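Side-chain contacts in carboxyl esterase NP (Bacillus subtilis, PDB 4CCW), which catalyses the hydrolysis of carboxylic esters to an alcohol and a carboxylate: residues R16-Y21 and V204-G209; M69-I74 and P194-Q199; N176-F181 and K198-G203. All coordinates share one frame; numbering follows the deposited sequence.

Overall arrangement
From the N terminus, helix 12-24 comes first, and its residues 16-21 open the widest loop, which interaction 1 closes at 204-209, the last turn of helix 194-205 and the loop after it. Interactions 2 and 3 both lie within that loop. The segment 69-74 after strand 56-60 of the core sheet meets 194-199 in interaction 2. Later, 176-181 on helix 177-185 turns back to 198-203 in interaction 3, a short closure between neighbouring cap helices that starts inside the span of interaction 2 and ends just beyond it, the two overlapping at Lys198 and Gln199. Helix 194-205 is thus tied to the N-terminal helix, to a core loop and to the preceding cap helix.

Interaction 1 of 3, residues R16-Y21 and V204-G209; sequences RYYQTY and VMWQDG
Tyr17 and Trp206 pack where the N-terminal helix 12-24 of this alpha/beta hydrolase meets the end of helix 194-205, one of the helices inserted in the fold between strands 146-152 and 236-241. Beginning at the root of Tyr17, CB and CG both face Trp206 CE3, each 3.9 Å from it. Farther out, CD2 settles between CE3 and CZ3 of Trp206, 3.7 Å from either. The opposite ring edge turns to helix 194-205, where Tyr17 CD1 packs close to Gly203 N; glycine, with no side chain, probably eases this approach. At the tip, OH hydrogen-bonds Gln199 NE2 on the same helix. Tyrosine thus suits this buried place: its ring packs against the indole while its hydroxyl has a polar partner. CG lies opposite the backbone N of Tyr17 (chi1 176°), which carries the ring across to the other helix.

The Tyr17 ring and the six-membered ring of Trp206 lie nearly parallel, their planes 26° apart, but they are slid so far, with centroids 5.6 Å apart, that they hardly overlap. Trp206 is the first residue to leave helical geometry at the helix end, and its broad ring reaches a second tyrosine as well. Tyr18 presents a ring edge there, with CE1 4.0 Å from Trp206 CH2. At the outer side, Arg16, its chain bent at chi3, brings its guanidinium group to exposed Met205, where the flexible thioether gives a polarisable neighbour. Met205 SD lies over one guanidinium face, off toward its rim, while Arg16 NH2 rests 3.5 Å from Met205 CB.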
loop_
_atom_site.group_PDB
_atom_site.type_symbol
_atom_site.label_atom_id
_atom_site.label_comp_id
_atom_site.label_asym_id
_atom_site.label_seq_id
_atom_site.Cartn_x
_atom_site.Cartn_y
_atom_site.Cartn_z
ATOM N N ARG A 16 -2.277 9.374 20.521
ATOM C CA ARG A 16 -3.622 8.941 20.198
ATOM C C ARG A 16 -3.621 8.072 18.942
ATOM O O ARG A 16 -4.292 7.037 18.908
ATOM C CB ARG A 16 -4.551 10.138 20.019
ATOM C CG ARG A 16 -5.911 9.776 19.457
ATOM C CD ARG A 16 -6.834 10.980 19.432
ATOM N NE ARG A 16 -6.338 12.013 18.525
ATOM C CZ ARG A 16 -6.727 13.282 18.552
ATOM N NH1 ARG A 16 -7.622 13.687 19.445
ATOM N NH2 ARG A 16 -6.213 14.151 17.694
ATOM N N TYR A 17 -2.857 8.488 17.930
ATOM C CA TYR A 17 -2.761 7.705 16.696
ATOM C C TYR A 17 -2.193 6.320 16.980
ATOM O O TYR A 17 -2.777 5.312 16.563
ATOM C CB TYR A 17 -1.940 8.401 15.610
ATOM C CG TYR A 17 -1.800 7.495 14.404
ATOM C CD1 TYR A 17 -2.900 7.225 13.582
ATOM C CD2 TYR A 17 -0.598 6.837 14.140
ATOM C CE1 TYR A 17 -2.790 6.363 12.496
ATOM C CE2 TYR A 17 -0.480 5.979 13.049
ATOM C CZ TYR A 17 -1.576 5.740 12.244
ATOM O OH TYR A 17 -1.454 4.888 11.175
ATOM N N TYR A 18 -1.076 6.268 17.704
ATOM C CA TYR A 18 -0.485 4.994 18.110
ATOM C C TYR A 18 -1.458 4.073 18.840
ATOM O O TYR A 18 -1.475 2.866 18.597
ATOM C CB TYR A 18 0.776 5.216 18.950
ATOM C CG TYR A 18 2.042 5.345 18.138
ATOM C CD1 TYR A 18 2.162 6.319 17.145
ATOM C CD2 TYR A 18 3.128 4.500 18.368
ATOM C CE1 TYR A 18 3.328 6.444 16.400
ATOM C CE2 TYR A 18 4.290 4.619 17.631
ATOM C CZ TYR A 18 4.383 5.591 16.649
ATOM O OH TYR A 18 5.534 5.711 15.916
ATOM N N GLN A 19 -2.248 4.631 19.759
ATOM C CA GLN A 19 -3.262 3.850 20.460
ATOM C C GLN A 19 -4.308 3.265 19.495
ATOM O O GLN A 19 -4.655 2.083 19.594
ATOM C CB GLN A 19 -3.941 4.695 21.551
ATOM C CG GLN A 19 -4.971 3.940 22.382
ATOM C CD GLN A 19 -4.401 2.704 23.066
ATOM O OE1 GLN A 19 -3.219 2.654 23.412
ATOM N NE2 GLN A 19 -5.248 1.699 23.271
ATOM N N THR A 20 -4.802 4.086 18.571
ATOM C CA THR A 20 -5.785 3.624 17.579
ATOM C C THR A 20 -5.215 2.551 16.646
ATOM O O THR A 20 -5.929 1.643 16.228
ATOM C CB THR A 20 -6.400 4.778 16.733
ATOM O OG1 THR A 20 -5.381 5.433 15.960
ATOM C CG2 THR A 20 -7.149 5.791 17.618
ATOM N N TYR A 21 -3.932 2.677 16.319
ATOM C CA TYR A 21 -3.228 1.696 15.483
ATOM C C TYR A 21 -3.226 0.347 16.204
ATOM O O TYR A 21 -3.532 -0.694 15.602
ATOM C CB TYR A 21 -1.796 2.188 15.237
ATOM C CG TYR A 21 -0.971 1.370 14.269
ATOM C CD1 TYR A 21 -0.582 0.059 14.576
ATOM C CD2 TYR A 21 -0.538 1.924 13.073
ATOM C CE1 TYR A 21 0.194 -0.678 13.688
ATOM C CE2 TYR A 21 0.238 1.206 12.188
ATOM C CZ TYR A 21 0.597 -0.092 12.497
ATOM O OH TYR A 21 1.359 -0.792 11.604
ATOM N N VAL A 204 -5.300 11.411 10.395
ATOM C CA VAL A 204 -5.548 12.705 9.764
ATOM C C VAL A 204 -5.394 13.853 10.771
ATOM O O VAL A 204 -4.861 14.910 10.434
ATOM C CB VAL A 204 -6.930 12.743 9.075
ATOM C CG1 VAL A 204 -7.266 14.141 8.599
ATOM C CG2 VAL A 204 -6.948 11.759 7.901
ATOM N N MET A 205 -5.831 13.620 12.008
ATOM C CA MET A 205 -5.709 14.624 13.071
ATOM C C MET A 205 -4.262 14.801 13.559
ATOM O O MET A 205 -3.923 15.846 14.129
ATOM C CB MET A 205 -6.659 14.300 14.233
ATOM C CG MET A 205 -8.139 14.402 13.875
ATOM S SD MET A 205 -9.260 13.695 15.109
ATOM C CE MET A 205 -10.835 14.367 14.590
ATOM N N TRP A 206 -3.416 13.798 13.329
ATOM C CA TRP A 206 -2.004 13.872 13.709
ATOM C C TRP A 206 -1.201 14.573 12.646
ATOM O O TRP A 206 -0.783 13.967 11.652
ATOM C CB TRP A 206 -1.449 12.476 14.017
ATOM C CG TRP A 206 -0.006 12.452 14.464
ATOM C CD1 TRP A 206 0.687 13.431 15.179
ATOM C CD2 TRP A 206 0.968 11.370 14.265
ATOM N NE1 TRP A 206 1.981 13.045 15.408
ATOM C CE2 TRP A 206 2.215 11.820 14.897
ATOM C CE3 TRP A 206 0.931 10.120 13.660
ATOM C CZ2 TRP A 206 3.363 11.040 14.895
ATOM C CZ3 TRP A 206 2.098 9.341 13.663
ATOM C CH2 TRP A 206 3.282 9.791 14.268
ATOM N N GLN A 207 -0.975 15.870 12.860
ATOM C CA GLN A 207 -0.399 16.745 11.835
ATOM C C GLN A 207 0.926 17.394 12.236
ATOM O O GLN A 207 1.583 18.037 11.411
ATOM C CB GLN A 207 -1.412 17.825 11.439
ATOM C CG GLN A 207 -2.695 17.274 10.836
ATOM C CD GLN A 207 -3.742 18.340 10.595
ATOM O OE1 GLN A 207 -4.808 18.332 11.216
ATOM N NE2 GLN A 207 -3.443 19.268 9.690
ATOM N N ASP A 208 1.317 17.222 13.496
ATOM C CA ASP A 208 2.525 17.861 14.021
ATOM C C ASP A 208 3.719 16.909 14.142
ATOM O O ASP A 208 4.693 17.202 14.846
ATOM C CB ASP A 208 2.235 18.573 15.354
ATOM C CG ASP A 208 1.569 17.668 16.391
ATOM O OD1 ASP A 208 1.440 16.448 16.161
ATOM O OD2 ASP A 208 1.172 18.193 17.458
ATOM N N GLY A 209 3.636 15.777 13.447
ATOM C CA GLY A 209 4.719 14.802 13.423
ATOM C C GLY A 209 5.655 15.045 12.256
ATOM O O GLY A 209 5.875 16.193 11.853
#

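Interaction 2 of 3, residues M69-I74 and P194-Q199; sequences MWYPNI and PIFVKQ
A buried, apolar contact brings Phe196, near the start of helix 194-205, against Met69 and Tyr71 in the loop that follows strand 56-60. In this alpha/beta hydrolase fold the loop leads from the core sheet to helix 74-80, whereas helix 194-205 belongs to the cap region, so the phenyl ring of Phe196 bridges core and cap. Its CG is anti to the backbone N (chi1 179°), an orientation that sends the ring out from the helix toward the loop.

The far end of the ring meets Met69. CE1 of Phe196 lies 3.6 Å from Met69 CA and 3.7 Å from Met69 CB, so the base of the methionine, rather than its thioether, does the touching. Beyond CB the Met69 chain leads elsewhere, with CG over one face of the neighbouring Trp70 ring, and a slim, flexible side chain suits that turn. The root of Phe196 is met by Tyr71, whose CE2 is 4.0 Å from Phe196 CB as the two side chains cross obliquely. Tyrosine serves twice here: its ring adds apolar surface to the contact, and its OH hydrogen-bonds the backbone N of His193 just ahead of the helix.

Around these residues, Phe196 also meets Phe65, a residue of the ligand pocket, edge-to-face, and Met277 of helix 275-278. The Met69 side chain lies about 8 Å from that of His273, the probable catalytic proton acceptor, placing the packing near the active site. On the loop itself, Pro72 CD covers one face of the Tyr71 ring, 3.4 Å above its plane and displaced toward the rim.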
loop_
_atom_site.group_PDB
_atom_site.type_symbol
_atom_site.label_atom_id
_atom_site.label_comp_id
_atom_site.label_asym_id
_atom_site.label_seq_id
_atom_site.Cartn_x
_atom_site.Cartn_y
_atom_site.Cartn_z
ATOM N N MET A 69 -4.586 -2.167 7.567
ATOM C CA MET A 69 -5.672 -2.303 6.581
ATOM C C MET A 69 -5.843 -3.720 6.046
ATOM O O MET A 69 -6.872 -4.029 5.458
ATOM C CB MET A 69 -5.503 -1.342 5.396
ATOM C CG MET A 69 -4.356 -1.669 4.455
ATOM S SD MET A 69 -4.504 -0.768 2.894
ATOM C CE MET A 69 -5.645 -1.784 1.957
ATOM N N TRP A 70 -4.835 -4.565 6.241
ATOM C CA TRP A 70 -4.846 -5.928 5.674
ATOM C C TRP A 70 -5.653 -6.950 6.449
ATOM O O TRP A 70 -5.604 -8.153 6.138
ATOM C CB TRP A 70 -3.420 -6.427 5.473
ATOM C CG TRP A 70 -2.599 -5.586 4.527
ATOM C CD1 TRP A 70 -1.456 -4.851 4.815
ATOM C CD2 TRP A 70 -2.834 -5.381 3.088
ATOM N NE1 TRP A 70 -0.995 -4.198 3.691
ATOM C CE2 TRP A 70 -1.772 -4.488 2.620
ATOM C CE3 TRP A 70 -3.793 -5.829 2.179
ATOM C CZ2 TRP A 70 -1.684 -4.079 1.288
ATOM C CZ3 TRP A 70 -3.696 -5.406 0.843
ATOM C CH2 TRP A 70 -2.667 -4.548 0.417
ATOM N N TYR A 71 -6.436 -6.497 7.434
ATOM C CA TYR A 71 -7.202 -7.435 8.278
ATOM C C TYR A 71 -8.178 -8.373 7.537
ATOM O O TYR A 71 -8.398 -9.492 8.011
ATOM C CB TYR A 71 -7.882 -6.733 9.475
ATOM C CG TYR A 71 -9.001 -5.781 9.113
ATOM C CD1 TYR A 71 -10.300 -6.240 8.927
ATOM C CD2 TYR A 71 -8.756 -4.411 8.960
ATOM C CE1 TYR A 71 -11.325 -5.371 8.581
ATOM C CE2 TYR A 71 -9.774 -3.531 8.631
ATOM C CZ TYR A 71 -11.050 -4.012 8.433
ATOM O OH TYR A 71 -12.062 -3.148 8.097
ATOM N N PRO A 72 -8.743 -7.947 6.381
ATOM C CA PRO A 72 -9.677 -8.841 5.677
ATOM C C PRO A 72 -8.999 -9.894 4.806
ATOM O O PRO A 72 -9.677 -10.758 4.239
ATOM C CB PRO A 72 -10.462 -7.892 4.760
ATOM C CG PRO A 72 -10.081 -6.504 5.152
ATOM C CD PRO A 72 -8.730 -6.606 5.773
ATOM N N ASN A 73 -7.682 -9.815 4.692
ATOM C CA ASN A 73 -6.955 -10.595 3.693
ATOM C C ASN A 73 -5.929 -11.491 4.342
ATOM O O ASN A 73 -5.522 -12.498 3.768
ATOM C CB ASN A 73 -6.230 -9.670 2.706
ATOM C CG ASN A 73 -7.055 -8.466 2.313
ATOM O OD1 ASN A 73 -6.830 -7.361 2.825
ATOM N ND2 ASN A 73 -8.037 -8.668 1.427
ATOM N N ILE A 74 -5.514 -11.122 5.549
ATOM C CA ILE A 74 -4.337 -11.723 6.153
ATOM C C ILE A 74 -4.530 -13.189 6.580
ATOM O O ILE A 74 -3.581 -13.961 6.532
ATOM C CB ILE A 74 -3.774 -10.857 7.307
ATOM C CG1 ILE A 74 -2.353 -11.308 7.691
ATOM C CG2 ILE A 74 -4.707 -10.869 8.514
ATOM C CD1 ILE A 74 -1.313 -11.075 6.614
ATOM N N PRO A 194 -15.398 0.136 11.993
ATOM C CA PRO A 194 -15.370 1.400 12.747
ATOM C C PRO A 194 -14.049 1.657 13.490
ATOM O O PRO A 194 -13.642 2.808 13.622
ATOM C CB PRO A 194 -16.523 1.244 13.740
ATOM C CG PRO A 194 -17.463 0.295 13.079
ATOM C CD PRO A 194 -16.605 -0.661 12.303
ATOM N N ILE A 195 -13.380 0.600 13.943
ATOM C CA ILE A 195 -12.110 0.751 14.662
ATOM C C ILE A 195 -11.016 1.171 13.689
ATOM O O ILE A 195 -10.178 2.022 14.008
ATOM C CB ILE A 195 -11.720 -0.521 15.454
ATOM C CG1 ILE A 195 -12.660 -0.701 16.656
ATOM C CG2 ILE A 195 -10.289 -0.428 15.967
ATOM C CD1 ILE A 195 -12.402 -1.937 17.495
ATOM N N PHE A 196 -11.056 0.600 12.491
ATOM C CA PHE A 196 -10.122 0.982 11.441
ATOM C C PHE A 196 -10.322 2.444 11.056
ATOM O O PHE A 196 -9.353 3.180 10.857
ATOM C CB PHE A 196 -10.251 0.088 10.204
ATOM C CG PHE A 196 -9.322 0.487 9.099
ATOM C CD1 PHE A 196 -7.968 0.167 9.168
ATOM C CD2 PHE A 196 -9.780 1.226 8.012
ATOM C CE1 PHE A 196 -7.097 0.557 8.166
ATOM C CE2 PHE A 196 -8.912 1.634 7.014
ATOM C CZ PHE A 196 -7.566 1.292 7.086
ATOM N N VAL A 197 -11.585 2.858 10.944
ATOM C CA VAL A 197 -11.913 4.239 10.580
ATOM C C VAL A 197 -11.436 5.203 11.661
ATOM O O VAL A 197 -10.904 6.270 11.335
ATOM C CB VAL A 197 -13.425 4.453 10.295
ATOM C CG1 VAL A 197 -13.720 5.927 10.023
ATOM C CG2 VAL A 197 -13.878 3.616 9.110
ATOM N N LYS A 198 -11.649 4.839 12.930
ATOM C CA LYS A 198 -11.157 5.630 14.059
ATOM C C LYS A 198 -9.660 5.895 13.950
ATOM O O LYS A 198 -9.204 7.006 14.236
ATOM C CB LYS A 198 -11.472 4.957 15.403
ATOM C CG LYS A 198 -12.852 5.269 15.961
ATOM C CD LYS A 198 -12.999 4.694 17.363
ATOM C CE LYS A 198 -14.315 5.102 18.011
ATOM N NZ LYS A 198 -14.304 4.890 19.487
ATOM N N GLN A 199 -8.905 4.874 13.537
ATOM C CA GLN A 199 -7.467 5.013 13.313
ATOM C C GLN A 199 -7.154 5.956 12.154
ATOM O O GLN A 199 -6.243 6.784 12.234
ATOM C CB GLN A 199 -6.806 3.643 13.088
ATOM C CG GLN A 199 -5.300 3.718 12.849
ATOM C CD GLN A 199 -4.718 2.469 12.212
ATOM O OE1 GLN A 199 -5.384 1.447 12.090
ATOM N NE2 GLN A 199 -3.461 2.548 11.816
#

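Interaction 3 of 3, residues N176-F181 and K198-G203; sequences NGVEKF and KQFQAG
Phe181 N donates to Gly177 O (2.9 Å), an ordinary bond of its helix; the Phe181 ring meets Phe200 across the contact. No hydrogen bond joins the two helices here; side-chain packing alone does so. The axes of the segments 177-181 and 198-203, on helices 177-185 and 194-205, approach to 11.0 Å and run at 125°, closer to antiparallel than to parallel. At this spacing the side chains of Phe181 and Phe200 lie between the helices.

Val178 fills the part of the interface nearest the backbones. Its CG1, anti to the backbone N (chi1 162°), reaches toward the second helix and touches two residues there: Gln201 CG at 3.8 Å and Phe200 CE2 at 4.1 Å. A compact beta-branched residue is well suited to this place, since one methyl can serve both neighbours. Gln201 crosses the valine at about a right angle, using its aliphatic CG for the closer touch, with NE2 4.1 Å from Val178 CG1. This partly exposed site suits glutamine, whose CG methylene can pack on the valine.

One turn on, the two phenylalanines meet. Phe200 CZ points between CD2 and CE2 of Phe181, 4.1 Å from each, and the ring planes are inclined at 34° with centroids 6.0 Å apart, an oblique meeting. Both residues are buried, a place that suits large apolar rings. Leu172 touches both rings and Val178 too, while Phe65 meets Phe200 edge-to-face. Phe181 itself lines the pocket of the bound (2-hydroxyethoxy)acetic acid, about 3 Å from the ligand. The two helices, inserted between strands 146-152 and 236-241, thus pack beside the active-site pocket, as in the cap of many alpha/beta hydrolases.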
loop_
_atom_site.group_PDB
_atom_site.type_symbol
_atom_site.label_atom_id
_atom_site.label_comp_id
_atom_site.label_asym_id
_atom_site.label_seq_id
_atom_site.Cartn_x
_atom_site.Cartn_y
_atom_site.Cartn_z
ATOM N N ASN A 176 -15.624 18.388 7.651
ATOM C CA ASN A 176 -16.008 16.971 7.558
ATOM C C ASN A 176 -15.251 16.203 6.460
ATOM O O ASN A 176 -15.786 15.285 5.828
ATOM C CB ASN A 176 -17.532 16.842 7.398
ATOM C CG ASN A 176 -18.048 17.463 6.107
ATOM O OD1 ASN A 176 -17.405 18.331 5.511
ATOM N ND2 ASN A 176 -19.226 17.020 5.670
ATOM N N GLY A 177 -13.991 16.583 6.257
ATOM C CA GLY A 177 -13.157 16.016 5.200
ATOM C C GLY A 177 -13.003 14.507 5.175
ATOM O O GLY A 177 -12.914 13.906 4.096
ATOM N N VAL A 178 -12.951 13.877 6.350
ATOM C CA VAL A 178 -12.804 12.428 6.412
ATOM C C VAL A 178 -14.026 11.720 5.832
ATOM O O VAL A 178 -13.893 10.798 5.026
ATOM C CB VAL A 178 -12.494 11.927 7.838
ATOM C CG1 VAL A 178 -12.771 10.436 7.964
ATOM C CG2 VAL A 178 -11.044 12.229 8.184
ATOM N N GLU A 179 -15.207 12.180 6.237
ATOM C CA GLU A 179 -16.470 11.649 5.745
ATOM C C GLU A 179 -16.661 11.886 4.244
ATOM O O GLU A 179 -17.136 10.999 3.532
ATOM C CB GLU A 179 -17.630 12.269 6.524
ATOM C CG GLU A 179 -18.984 11.663 6.195
ATOM C CD GLU A 179 -20.103 12.306 6.975
ATOM O OE1 GLU A 179 -20.305 11.932 8.148
ATOM O OE2 GLU A 179 -20.787 13.180 6.409
ATOM N N LYS A 180 -16.297 13.083 3.780
ATOM C CA LYS A 180 -16.360 13.431 2.360
ATOM C C LYS A 180 -15.467 12.514 1.539
ATOM O O LYS A 180 -15.889 11.986 0.516
ATOM C CB LYS A 180 -15.902 14.871 2.130
ATOM C CG LYS A 180 -16.745 15.945 2.795
ATOM C CD LYS A 180 -17.859 16.443 1.896
ATOM C CE LYS A 180 -18.402 17.766 2.419
ATOM N NZ LYS A 180 -19.678 18.157 1.766
ATOM N N PHE A 181 -14.225 12.347 1.988
ATOM C CA PHE A 181 -13.257 11.489 1.306
ATOM C C PHE A 181 -13.789 10.057 1.165
ATOM O O PHE A 181 -13.806 9.495 0.066
ATOM C CB PHE A 181 -11.931 11.515 2.071
ATOM C CG PHE A 181 -10.839 10.675 1.460
ATOM C CD1 PHE A 181 -9.958 11.224 0.532
ATOM C CD2 PHE A 181 -10.647 9.359 1.872
ATOM C CE1 PHE A 181 -8.937 10.462 -0.016
ATOM C CE2 PHE A 181 -9.624 8.595 1.334
ATOM C CZ PHE A 181 -8.769 9.147 0.392
ATOM N N LYS A 198 -11.649 4.839 12.930
ATOM C CA LYS A 198 -11.157 5.630 14.059
ATOM C C LYS A 198 -9.660 5.895 13.950
ATOM O O LYS A 198 -9.204 7.006 14.236
ATOM C CB LYS A 198 -11.472 4.957 15.403
ATOM C CG LYS A 198 -12.852 5.269 15.961
ATOM C CD LYS A 198 -12.999 4.694 17.363
ATOM C CE LYS A 198 -14.315 5.102 18.011
ATOM N NZ LYS A 198 -14.304 4.890 19.487
ATOM N N GLN A 199 -8.905 4.874 13.537
ATOM C CA GLN A 199 -7.467 5.013 13.313
ATOM C C GLN A 199 -7.154 5.956 12.154
ATOM O O GLN A 199 -6.243 6.784 12.234
ATOM C CB GLN A 199 -6.806 3.643 13.088
ATOM C CG GLN A 199 -5.300 3.718 12.849
ATOM C CD GLN A 199 -4.718 2.469 12.212
ATOM O OE1 GLN A 199 -5.384 1.447 12.090
ATOM N NE2 GLN A 199 -3.461 2.548 11.816
ATOM N N PHE A 200 -7.900 5.813 11.065
ATOM C CA PHE A 200 -7.692 6.651 9.892
ATOM C C PHE A 200 -7.936 8.118 10.271
ATOM O O PHE A 200 -7.140 8.993 9.926
ATOM C CB PHE A 200 -8.592 6.191 8.737
ATOM C CG PHE A 200 -8.561 7.096 7.541
ATOM C CD1 PHE A 200 -7.407 7.221 6.770
ATOM C CD2 PHE A 200 -9.697 7.808 7.162
ATOM C CE1 PHE A 200 -7.375 8.055 5.664
ATOM C CE2 PHE A 200 -9.673 8.642 6.056
ATOM C CZ PHE A 200 -8.512 8.764 5.298
ATOM N N GLN A 201 -9.016 8.367 11.009
ATOM C CA GLN A 201 -9.332 9.700 11.508
ATOM C C GLN A 201 -8.206 10.252 12.388
ATOM O O GLN A 201 -7.811 11.420 12.238
ATOM C CB GLN A 201 -10.658 9.680 12.286
ATOM C CG GLN A 201 -11.863 9.254 11.453
ATOM C CD GLN A 201 -13.184 9.369 12.200
ATOM O OE1 GLN A 201 -13.493 8.556 13.079
ATOM N NE2 GLN A 201 -13.981 10.365 11.837
ATOM N N ALA A 202 -7.694 9.416 13.298
ATOM C CA ALA A 202 -6.661 9.859 14.240
ATOM C C ALA A 202 -5.376 10.182 13.486
ATOM O O ALA A 202 -4.663 11.129 13.829
ATOM C CB ALA A 202 -6.430 8.829 15.347
ATOM N N GLY A 203 -5.123 9.427 12.417
ATOM C CA GLY A 203 -4.010 9.706 11.527
ATOM C C GLY A 203 -4.114 11.082 10.914
ATOM O O GLY A 203 -3.145 11.844 10.929
#